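Local structure of phosphosugar isomerase (Escherichia coli O6:H1, 5UQI) at residues M87-K90 with D91-V94. The protein probably interconverts arabinose-5-phosphate and ribulose-5-phosphate as a sugar isomerase of the GutQ/KpsF type, and binds arabinose-5-phosphate. Sequence-based numbering, arbitrary orientation.
Sequences MVAK and DDVV
With CG of Asp-92 turned anti to its own carbonyl carbon (chi1 -64°), the carboxylate swings back along the chain to the backbone N of Ala-89. The bond from Ala-89 N to Asp-92 OD2 is short, 2.8 Å, and nearly straight at 177°, although the N-H meets the oxygen from above the carboxylate plane, 46° out of it. Asp-92 N answers in the other direction, donating to Ala-89 O at 2.9 Å and closing a type I beta turn from Ala-89 to Asp-92, with Lys-90 and Asp-91 at its corner. This turn leads from the loop after helix 77-84 into strand 93-97, the central strand of the parallel sheet in the SIS domain's alpha/beta fold. The other carboxylate oxygen, Asp-92 OD1, accepts a hydrogen bond from Lys-45 N, just ahead of strand 46-50, while Asn-118 ND2, just ahead of strand 120-124, donates to both Ala-89 O and Asp-92 O. On the buried side, Val-88 and Val-94 cross at about a right angle: CG1 of Val-88, anti to its backbone N, rests 3.9 Å from CG2 of Val-94. Val-88 also touches Val-47, and Val-94 touches Ile-49, both on neighbouring strand 46-50.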
loop_
_atom_site.group_PDB
_atom_site.type_symbol
_atom_site.label_atom_id
_atom_site.label_comp_id
_atom_site.label_asym_id
_atom_site.label_seq_id
_atom_site.Cartn_x
_atom_site.Cartn_y
_atom_site.Cartn_z
ATOM N N MET A 87 -9.608 12.004 -11.602
ATOM C CA MET A 87 -9.682 12.398 -10.186
ATOM C C MET A 87 -8.368 12.921 -9.655
ATOM O O MET A 87 -8.354 13.537 -8.555
ATOM C CB MET A 87 -10.128 11.194 -9.328
ATOM C CG MET A 87 -11.494 10.703 -9.767
ATOM S SD MET A 87 -12.007 9.248 -8.801
ATOM C CE MET A 87 -13.694 9.084 -9.417
ATOM N N VAL A 88 -7.278 12.602 -10.365
ATOM C CA VAL A 88 -5.883 12.887 -9.941
ATOM C C VAL A 88 -5.502 14.224 -10.574
ATOM O O VAL A 88 -5.574 14.368 -11.791
ATOM C CB VAL A 88 -4.921 11.774 -10.442
ATOM C CG1 VAL A 88 -3.467 12.093 -10.059
ATOM C CG2 VAL A 88 -5.361 10.416 -9.884
ATOM N N ALA A 89 -5.170 15.183 -9.731
ATOM C CA ALA A 89 -4.799 16.533 -10.209
ATOM C C ALA A 89 -3.374 16.901 -9.830
ATOM O O ALA A 89 -2.730 16.184 -9.124
ATOM C CB ALA A 89 -5.787 17.555 -9.689
ATOM N N LYS A 90 -2.890 18.048 -10.318
ATOM C CA LYS A 90 -1.434 18.295 -10.335
ATOM C C LYS A 90 -0.623 18.055 -9.047
ATOM O O LYS A 90 0.482 17.483 -9.123
ATOM C CB LYS A 90 -1.137 19.704 -10.891
ATOM C CG LYS A 90 -1.758 20.858 -10.129
ATOM C CD LYS A 90 -1.103 22.202 -10.475
ATOM C CE LYS A 90 -1.815 22.890 -11.625
ATOM N NZ LYS A 90 -1.353 24.300 -11.782
ATOM N N ASP A 91 -1.163 18.492 -7.912
ATOM C CA ASP A 91 -0.473 18.408 -6.603
ATOM C C ASP A 91 -0.599 17.030 -5.918
ATOM O O ASP A 91 0.021 16.807 -4.863
ATOM C CB ASP A 91 -1.045 19.434 -5.621
ATOM C CG ASP A 91 -0.777 20.897 -6.050
ATOM O OD1 ASP A 91 0.319 21.175 -6.557
ATOM O OD2 ASP A 91 -1.678 21.732 -5.859
ATOM N N ASP A 92 -1.408 16.123 -6.495
ATOM C CA ASP A 92 -1.604 14.836 -5.816
ATOM C C ASP A 92 -0.418 13.937 -6.006
ATOM O O ASP A 92 0.300 14.051 -7.009
ATOM C CB ASP A 92 -2.831 14.128 -6.393
ATOM C CG ASP A 92 -4.158 14.894 -6.130
ATOM O OD1 ASP A 92 -4.247 15.767 -5.221
ATOM O OD2 ASP A 92 -5.117 14.707 -6.928
ATOM N N VAL A 93 -0.159 13.098 -5.010
ATOM C CA VAL A 93 0.926 12.110 -5.082
ATOM C C VAL A 93 0.249 10.776 -5.192
ATOM O O VAL A 93 -0.713 10.569 -4.444
ATOM C CB VAL A 93 1.841 12.177 -3.839
ATOM C CG1 VAL A 93 2.812 10.988 -3.739
ATOM C CG2 VAL A 93 2.515 13.567 -3.835
ATOM N N VAL A 94 0.759 9.878 -6.030
ATOM C CA VAL A 94 0.085 8.591 -6.346
ATOM C C VAL A 94 0.911 7.463 -5.768
ATOM O O VAL A 94 2.147 7.379 -6.016
ATOM C CB VAL A 94 -0.131 8.438 -7.881
ATOM C CG1 VAL A 94 -0.808 7.119 -8.189
ATOM C CG2 VAL A 94 -0.944 9.579 -8.446
#